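Local atomic coordinates of dextranase (Pseudarthrobacter oxydans, PDB entry 6NZS), a protein that hydrolyses internal alpha-1,6-glucosidic linkages of dextran, as an endo-acting dextranase of glycoside hydrolase family 49. Residues H521-T526 and G573-N578; V533-E538 and W579-A584. All blocks are in the same frame, centred on the assembly; numbering follows the deposited sequence.

In the fold
Both contacts lie near one end of the parallel beta-helix of this family 49 enzyme, with centres about 9 Å apart and about 30 Å from the centre of the chain. Their segments alternate along the sequence: 521-526, 533-538, 573-578, then 579-584, so the last two form one continuous run. Contact 1 sets 573-578 against strand 521-524, an outermost strand of a six-stranded parallel sheet; contact 2 sets 579-584, which enters strand 582-585, against the loop leading from strand 521-524 to strand 545-552, the partner of 582-585. Ile535 packs on Leu522 and Arg524, and Phe574 meets Trp582 edge-to-face, so the two contacts pack as neighbours on the C-terminal part of the solenoid.

Contact 1 of 2, residues H521-T526 and G573-N578; sequences HLKRYT and GFDGEN
Gly573 turns its carbonyl toward His521, and a water that accepts from Leu522 N lies within hydrogen-bonding distance of both Gly573 O and Asp575 OD1. Phe574 then lays one ring face against Leu522, whose CB sits 3.8 Å from the ring centroid in a CH-pi contact, offset toward the rim. At Asp575 the backbone joins in: Asp575 N donates to Leu522 O at 3.3 Å, nearly straight at 166°. The Asp575 and Lys523 side chains cross at about a right angle, and Lys523 NZ meets the syn lone pair of Asp575 OD1 at 2.8 Å. The lysine reaches it because its extended chain bends only at the last torsion (chi4 -71°), with CE over the centre of the His521 ring. An alanine in place of Lys523 would probably leave the Asp575 carboxylate without its cationic mate and take away the CE that packs over the His521 ring. Glu577 OE2 forms a long salt bridge, 3.5 Å, with Arg524 NH2, and a second one with Lys532. Asn578 ND2 reaches Leu522 O at 3.0 Å, while Arg524 NE makes a weak bond to Asn578 OD1; Arg524 NH1 goes to Val533 O. A second water joins Arg524 N, Asp575 OD2, Glu577 OE2 and Asn578 ND2. Gripped from opposite faces of its plane, Leu522 O fixes the loop on the strand, and the two carboxylates probably offset the charges of Lys523 and Arg524.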
ATOM      1  N   HIS A 521      18.431   0.219 -14.507  1.00 11.01           N
ATOM      2  CA  HIS A 521      18.787  -0.810 -15.482  1.00 11.92           C
ATOM      3  C   HIS A 521      17.701  -0.974 -16.538  1.00 11.08           C
ATOM      4  O   HIS A 521      16.514  -0.774 -16.279  1.00 11.24           O
ATOM      5  CB  HIS A 521      18.965  -2.177 -14.803  1.00 11.92           C
ATOM      6  CG  HIS A 521      20.321  -2.393 -14.204  1.00 10.47           C
ATOM      7  ND1 HIS A 521      20.601  -3.444 -13.359  1.00 12.03           N
ATOM      8  CD2 HIS A 521      21.471  -1.687 -14.321  1.00 13.01           C
ATOM      9  CE1 HIS A 521      21.871  -3.389 -12.996  1.00 13.68           C
ATOM     10  NE2 HIS A 521      22.420  -2.330 -13.564  1.00 12.79           N
ATOM     11  N   LEU A 522      18.132  -1.383 -17.733  1.00 12.03           N
ATOM     12  CA  LEU A 522      17.232  -1.748 -18.827  1.00 11.21           C
ATOM     13  C   LEU A 522      17.948  -2.838 -19.614  1.00 11.46           C
ATOM     14  O   LEU A 522      18.946  -2.555 -20.289  1.00 12.68           O
ATOM     15  CB  LEU A 522      16.956  -0.540 -19.711  1.00 10.21           C
ATOM     16  CG  LEU A 522      16.019  -0.768 -20.905  1.00 11.51           C
ATOM     17  CD1 LEU A 522      14.603  -1.138 -20.449  1.00 15.58           C
ATOM     18  CD2 LEU A 522      15.977   0.476 -21.757  1.00 13.26           C
ATOM     19  N   LYS A 523      17.462  -4.077 -19.511  1.00 12.25           N
ATOM     20  CA  LYS A 523      18.164  -5.233 -20.055  1.00 12.60           C
ATOM     21  C   LYS A 523      17.171  -6.139 -20.762  1.00 14.02           C
ATOM     22  O   LYS A 523      16.039  -6.305 -20.302  1.00 15.39           O
ATOM     23  CB  LYS A 523      18.839  -6.037 -18.938  1.00 12.99           C
ATOM     24  CG  LYS A 523      19.900  -5.253 -18.156  1.00 14.34           C
ATOM     25  CD  LYS A 523      20.640  -6.146 -17.169  1.00 15.17           C
ATOM     26  CE  LYS A 523      21.728  -5.375 -16.439  1.00 16.22           C
ATOM     27  NZ  LYS A 523      22.869  -5.051 -17.352  1.00 20.08           N
ATOM     28  N   ARG A 524      17.609  -6.737 -21.872  1.00 14.77           N
ATOM     29  CA  ARG A 524      16.790  -7.660 -22.649  1.00 15.76           C
ATOM     30  C   ARG A 524      17.232  -9.085 -22.343  1.00 14.99           C
ATOM     31  O   ARG A 524      18.376  -9.460 -22.626  1.00 17.07           O
ATOM     32  CB  ARG A 524      16.933  -7.372 -24.146  1.00 17.48           C
ATOM     33  CG  ARG A 524      16.532  -5.961 -24.534  1.00 18.90           C
ATOM     34  CD  ARG A 524      16.464  -5.762 -26.039  1.00 25.54           C
ATOM     35  NE  ARG A 524      17.771  -5.820 -26.687  1.00 28.86           N
ATOM     36  CZ  ARG A 524      18.052  -6.569 -27.750  1.00 30.65           C
ATOM     37  NH1 ARG A 524      17.125  -7.346 -28.290  1.00 27.96           N
ATOM     38  NH2 ARG A 524      19.269  -6.548 -28.273  1.00 33.55           N
ATOM     39  N   TYR A 525      16.333  -9.875 -21.763  1.00 15.17           N
ATOM     40  CA  TYR A 525      16.618 -11.275 -21.494  1.00 16.17           C
ATOM     41  C   TYR A 525      16.238 -12.124 -22.712  1.00 17.68           C
ATOM     42  O   TYR A 525      15.651 -11.632 -23.681  1.00 16.58           O
ATOM     43  CB  TYR A 525      15.914 -11.728 -20.210  1.00 16.59           C
ATOM     44  CG  TYR A 525      16.615 -11.283 -18.929  1.00 15.74           C
ATOM     45  CD1 TYR A 525      17.642 -10.346 -18.963  1.00 16.74           C
ATOM     46  CD2 TYR A 525      16.260 -11.818 -17.697  1.00 15.69           C
ATOM     47  CE1 TYR A 525      18.287  -9.943 -17.800  1.00 16.23           C
ATOM     48  CE2 TYR A 525      16.906 -11.424 -16.527  1.00 16.92           C
ATOM     49  CZ  TYR A 525      17.915 -10.494 -16.593  1.00 14.72           C
ATOM     50  OH  TYR A 525      18.563 -10.096 -15.441  1.00 17.12           O
ATOM     51  N   THR A 526      16.604 -13.407 -22.669  1.00 17.13           N
ATOM     52  CA  THR A 526      16.350 -14.335 -23.770  1.00 18.73           C
ATOM     53  C   THR A 526      15.483 -15.495 -23.302  1.00 16.99           C
ATOM     54  O   THR A 526      15.251 -15.693 -22.111  1.00 17.42           O
ATOM     55  CB  THR A 526      17.654 -14.917 -24.345  1.00 18.47           C
ATOM     56  OG1 THR A 526      18.160 -15.926 -23.458  1.00 21.67           O
ATOM     57  CG2 THR A 526      18.705 -13.841 -24.530  1.00 20.64           C
ATOM     58  N   GLY A 573      22.002   3.462 -15.888  1.00 11.56           N
ATOM     59  CA  GLY A 573      22.973   2.477 -16.338  1.00 10.39           C
ATOM     60  C   GLY A 573      22.359   1.461 -17.287  1.00 11.28           C
ATOM     61  O   GLY A 573      22.645   0.264 -17.213  1.00 12.60           O
ATOM     62  N   PHE A 574      21.496   1.949 -18.172  1.00 11.79           N
ATOM     63  CA  PHE A 574      20.861   1.097 -19.170  1.00 11.66           C
ATOM     64  C   PHE A 574      21.923   0.495 -20.092  1.00 14.21           C
ATOM     65  O   PHE A 574      22.967   1.100 -20.347  1.00 15.02           O
ATOM     66  CB  PHE A 574      19.891   1.943 -20.000  1.00 12.04           C
ATOM     67  CG  PHE A 574      18.692   2.479 -19.224  1.00 11.67           C
ATOM     68  CD1 PHE A 574      18.402   2.051 -17.929  1.00 12.11           C
ATOM     69  CD2 PHE A 574      17.844   3.402 -19.821  1.00 10.62           C
ATOM     70  CE1 PHE A 574      17.288   2.547 -17.250  1.00 11.16           C
ATOM     71  CE2 PHE A 574      16.744   3.907 -19.152  1.00 11.48           C
ATOM     72  CZ  PHE A 574      16.462   3.475 -17.858  1.00 11.25           C
ATOM     73  N   ASP A 575      21.656  -0.712 -20.593  1.00 14.13           N
ATOM     74  CA  ASP A 575      22.624  -1.375 -21.466  1.00 14.90           C
ATOM     75  C   ASP A 575      22.875  -0.538 -22.717  1.00 16.41           C
ATOM     76  O   ASP A 575      21.951   0.030 -23.302  1.00 14.01           O
ATOM     77  CB  ASP A 575      22.105  -2.748 -21.906  1.00 14.17           C
ATOM     78  CG  ASP A 575      22.131  -3.788 -20.801  1.00 17.53           C
ATOM     79  OD1 ASP A 575      22.481  -3.472 -19.643  1.00 14.63           O
ATOM     80  OD2 ASP A 575      21.766  -4.946 -21.095  1.00 17.72           O
ATOM     81  N   GLY A 576      24.145  -0.466 -23.130  1.00 16.92           N
ATOM     82  CA  GLY A 576      24.486   0.319 -24.305  1.00 18.07           C
ATOM     83  C   GLY A 576      23.761  -0.129 -25.560  1.00 15.39           C
ATOM     84  O   GLY A 576      23.411   0.701 -26.402  1.00 17.10           O
ATOM     85  N   GLU A 577      23.501  -1.432 -25.691  1.00 17.16           N
ATOM     86  CA  GLU A 577      22.790  -1.929 -26.866  1.00 17.47           C
ATOM     87  C   GLU A 577      21.370  -1.388 -26.953  1.00 19.74           C
ATOM     88  O   GLU A 577      20.754  -1.459 -28.021  1.00 20.99           O
ATOM     89  CB  GLU A 577      22.787  -3.461 -26.904  1.00 20.08           C
ATOM     90  CG  GLU A 577      21.856  -4.139 -25.906  1.00 20.45           C
ATOM     91  CD  GLU A 577      21.819  -5.649 -26.072  1.00 25.22           C
ATOM     92  OE1 GLU A 577      22.547  -6.176 -26.945  1.00 29.18           O
ATOM     93  OE2 GLU A 577      21.073  -6.323 -25.334  1.00 23.18           O
ATOM     94  N   ASN A 578      20.837  -0.841 -25.863  1.00 17.51           N
ATOM     95  CA  ASN A 578      19.479  -0.319 -25.835  1.00 17.57           C
ATOM     96  C   ASN A 578      19.425   1.195 -25.960  1.00 15.58           C
ATOM     97  O   ASN A 578      18.364   1.785 -25.726  1.00 14.87           O
ATOM     98  CB  ASN A 578      18.769  -0.783 -24.562  1.00 15.44           C
ATOM     99  CG  ASN A 578      18.685  -2.285 -24.470  1.00 17.22           C
ATOM    100  OD1 ASN A 578      18.521  -2.967 -25.486  1.00 17.47           O
ATOM    101  ND2 ASN A 578      18.810  -2.821 -23.263  1.00 15.92           N
TER
HETATM  102  O   HOH W   1      21.053  -1.998 -17.749  1.00 12.77           O
HETATM  103  O   HOH W   2      19.951  -5.626 -22.980  1.00 15.45           O

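Contact 2 of 2, residues V533-E538 and W579-A584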
ATOM      1  N   VAL A 533      14.282 -10.920 -26.214  1.00 17.68           N
ATOM      2  CA  VAL A 533      13.151 -10.013 -26.353  1.00 17.22           C
ATOM      3  C   VAL A 533      13.646  -8.690 -26.930  1.00 18.10           C
ATOM      4  O   VAL A 533      14.836  -8.357 -26.881  1.00 17.66           O
ATOM      5  CB  VAL A 533      12.401  -9.775 -25.031  1.00 16.70           C
ATOM      6  CG1 VAL A 533      11.960 -11.092 -24.426  1.00 16.13           C
ATOM      7  CG2 VAL A 533      13.272  -8.983 -24.049  1.00 15.97           C
ATOM      8  N   THR A 534      12.714  -7.927 -27.486  1.00 16.44           N
ATOM      9  CA  THR A 534      13.016  -6.631 -28.065  1.00 17.66           C
ATOM     10  C   THR A 534      12.402  -5.529 -27.212  1.00 20.17           C
ATOM     11  O   THR A 534      11.333  -5.699 -26.615  1.00 20.75           O
ATOM     12  CB  THR A 534      12.477  -6.535 -29.493  1.00 23.57           C
ATOM     13  OG1 THR A 534      11.049  -6.605 -29.468  1.00 27.01           O
ATOM     14  CG2 THR A 534      13.012  -7.684 -30.336  1.00 22.23           C
ATOM     15  N   ILE A 535      13.104  -4.404 -27.133  1.00 16.75           N
ATOM     16  CA  ILE A 535      12.543  -3.165 -26.612  1.00 15.69           C
ATOM     17  C   ILE A 535      12.319  -2.241 -27.795  1.00 16.85           C
ATOM     18  O   ILE A 535      13.205  -2.087 -28.648  1.00 18.15           O
ATOM     19  CB  ILE A 535      13.454  -2.516 -25.559  1.00 15.88           C
ATOM     20  CG1 ILE A 535      13.729  -3.508 -24.437  1.00 19.57           C
ATOM     21  CG2 ILE A 535      12.802  -1.254 -25.018  1.00 17.14           C
ATOM     22  CD1 ILE A 535      14.802  -3.057 -23.504  1.00 19.93           C
ATOM     23  N   GLY A 536      11.127  -1.663 -27.867  1.00 16.61           N
ATOM     24  CA  GLY A 536      10.782  -0.834 -29.003  1.00 15.38           C
ATOM     25  C   GLY A 536      11.758   0.308 -29.208  1.00 15.68           C
ATOM     26  O   GLY A 536      12.473   0.735 -28.295  1.00 16.37           O
ATOM     27  N   ASN A 537      11.794   0.800 -30.443  1.00 15.02           N
ATOM     28  CA  ASN A 537      12.630   1.944 -30.772  1.00 13.82           C
ATOM     29  C   ASN A 537      12.007   3.214 -30.206  1.00 11.97           C
ATOM     30  O   ASN A 537      10.841   3.516 -30.474  1.00 13.09           O
ATOM     31  CB  ASN A 537      12.753   2.074 -32.290  1.00 15.00           C
ATOM     32  CG  ASN A 537      13.494   3.322 -32.695  1.00 13.96           C
ATOM     33  OD1 ASN A 537      12.899   4.393 -32.830  1.00 14.86           O
ATOM     34  ND2 ASN A 537      14.810   3.206 -32.858  1.00 17.88           N
ATOM     35  N   GLU A 538      12.788   3.961 -29.420  1.00 13.99           N
ATOM     36  CA  GLU A 538      12.357   5.257 -28.914  1.00 15.45           C
ATOM     37  C   GLU A 538      12.887   6.418 -29.740  1.00 13.00           C
ATOM     38  O   GLU A 538      12.175   7.405 -29.930  1.00 13.82           O
ATOM     39  CB  GLU A 538      12.797   5.437 -27.455  1.00 14.18           C
ATOM     40  CG  GLU A 538      12.312   6.731 -26.809  1.00 14.37           C
ATOM     41  CD  GLU A 538      10.806   6.772 -26.591  1.00 14.41           C
ATOM     42  OE1 GLU A 538      10.173   5.689 -26.556  1.00 13.91           O
ATOM     43  OE2 GLU A 538      10.267   7.885 -26.444  1.00 15.08           O
ATOM     44  N   TRP A 579      20.537   1.830 -26.349  1.00 14.14           N
ATOM     45  CA  TRP A 579      20.602   3.285 -26.454  1.00 15.48           C
ATOM     46  C   TRP A 579      19.416   3.865 -27.212  1.00 15.83           C
ATOM     47  O   TRP A 579      18.802   4.842 -26.774  1.00 14.89           O
ATOM     48  CB  TRP A 579      21.913   3.695 -27.129  1.00 16.99           C
ATOM     49  CG  TRP A 579      22.054   5.175 -27.313  1.00 17.24           C
ATOM     50  CD1 TRP A 579      21.881   5.883 -28.471  1.00 18.73           C
ATOM     51  CD2 TRP A 579      22.395   6.134 -26.308  1.00 17.20           C
ATOM     52  NE1 TRP A 579      22.092   7.222 -28.244  1.00 22.39           N
ATOM     53  CE2 TRP A 579      22.416   7.401 -26.924  1.00 18.16           C
ATOM     54  CE3 TRP A 579      22.691   6.041 -24.944  1.00 17.65           C
ATOM     55  CZ2 TRP A 579      22.719   8.565 -26.223  1.00 21.44           C
ATOM     56  CZ3 TRP A 579      22.989   7.193 -24.252  1.00 18.91           C
ATOM     57  CH2 TRP A 579      22.998   8.441 -24.888  1.00 18.73           C
ATOM     58  N   ASN A 580      19.068   3.272 -28.354  1.00 16.32           N
ATOM     59  CA  ASN A 580      17.997   3.858 -29.151  1.00 15.49           C
ATOM     60  C   ASN A 580      16.606   3.443 -28.689  1.00 15.91           C
ATOM     61  O   ASN A 580      15.614   3.869 -29.294  1.00 14.95           O
ATOM     62  CB  ASN A 580      18.215   3.558 -30.634  1.00 17.43           C
ATOM     63  CG  ASN A 580      19.325   4.393 -31.215  1.00 22.24           C
ATOM     64  OD1 ASN A 580      19.412   5.592 -30.944  1.00 22.45           O
ATOM     65  ND2 ASN A 580      20.191   3.771 -32.001  1.00 28.56           N
ATOM     66  N   SER A 581      16.514   2.658 -27.621  1.00 13.37           N
ATOM     67  CA  SER A 581      15.246   2.215 -27.065  1.00 14.27           C
ATOM     68  C   SER A 581      14.808   3.035 -25.859  1.00 13.03           C
ATOM     69  O   SER A 581      13.832   2.664 -25.203  1.00 13.58           O
ATOM     70  CB  SER A 581      15.315   0.735 -26.696  1.00 14.34           C
ATOM     71  OG  SER A 581      15.329  -0.069 -27.869  1.00 16.03           O
ATOM     72  N   TRP A 582      15.506   4.125 -25.541  1.00 12.76           N
ATOM     73  CA  TRP A 582      15.064   4.975 -24.440  1.00 12.51           C
ATOM     74  C   TRP A 582      15.397   6.427 -24.730  1.00 13.32           C
ATOM     75  O   TRP A 582      16.238   6.740 -25.577  1.00 15.06           O
ATOM     76  CB  TRP A 582      15.640   4.551 -23.076  1.00 12.74           C
ATOM     77  CG  TRP A 582      17.126   4.738 -22.923  1.00 12.51           C
ATOM     78  CD1 TRP A 582      18.095   3.881 -23.340  1.00 12.95           C
ATOM     79  CD2 TRP A 582      17.807   5.827 -22.267  1.00 12.97           C
ATOM     80  NE1 TRP A 582      19.341   4.367 -23.008  1.00 13.23           N
ATOM     81  CE2 TRP A 582      19.190   5.560 -22.351  1.00 13.50           C
ATOM     82  CE3 TRP A 582      17.383   6.999 -21.629  1.00 13.41           C
ATOM     83  CZ2 TRP A 582      20.150   6.421 -21.822  1.00 13.64           C
ATOM     84  CZ3 TRP A 582      18.343   7.856 -21.103  1.00 13.22           C
ATOM     85  CH2 TRP A 582      19.706   7.561 -21.206  1.00 14.84           C
ATOM     86  N   ASN A 583      14.747   7.314 -23.985  1.00 12.67           N
ATOM     87  CA  ASN A 583      15.048   8.733 -24.037  1.00 12.55           C
ATOM     88  C   ASN A 583      14.743   9.329 -22.672  1.00 14.10           C
ATOM     89  O   ASN A 583      13.888   8.829 -21.937  1.00 13.96           O
ATOM     90  CB  ASN A 583      14.233   9.435 -25.133  1.00 13.20           C
ATOM     91  CG  ASN A 583      14.788  10.804 -25.491  1.00 15.36           C
ATOM     92  OD1 ASN A 583      15.891  11.175 -25.084  1.00 15.54           O
ATOM     93  ND2 ASN A 583      14.018  11.566 -26.251  1.00 15.89           N
ATOM     94  N   ALA A 584      15.469  10.390 -22.332  1.00 14.24           N
ATOM     95  CA  ALA A 584      15.183  11.208 -21.159  1.00 12.42           C
ATOM     96  C   ALA A 584      15.236  12.652 -21.623  1.00 13.09           C
ATOM     97  O   ALA A 584      16.265  13.090 -22.147  1.00 13.89           O
ATOM     98  CB  ALA A 584      16.208  10.969 -20.040  1.00 13.15           C
TER
HETATM   99  O   HOH W   3      11.560  10.159 -27.166  1.00 18.76           O
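Ser581 OG sits between two consecutive carbonyls, 3.0 Å from Ile535 O and 3.0 Å from Gly536 O, with one proton to share between them. The hydroxyl gets there with OG anti to its own carbonyl carbon (chi1 -72°). Beside it, Ser581 CB rests on the CG2 branch of Ile535 at 3.6 Å, and Ser581 CA makes a CA-H...O contact with Gly536 O. Two residues on from Gly536, Glu538 N donates at 2.8 Å to Asn580 O, on the residue before Ser581, lying in the plane of that carbonyl. Here the end of a 3-10 turn, residues 579-581, passes into strand 582-585, which adds to the parallel beta-helix by pairing with strand 545-552, and the 533-538 loop runs over this junction. Asn537 and Asn580 lie side by side and point the same way, with Asn537 ND2 4.1 Å from Asn580 CB; the Asn537 amide is held elsewhere, by Ile539 O and Asp541 N. Glu538 covers the start of the strand: its CB lies 3.5 Å from Ser581 C, and beyond it CG reaches Asn583 CB at 3.7 Å. A bend at chi2 (68°) turns CD aside; OE1 of the carboxylate accepts from Gly544 N. Glu538 OE2 accepts from a water that also takes a hydrogen bond from Asn583 ND2, bridging the two crossed side chains.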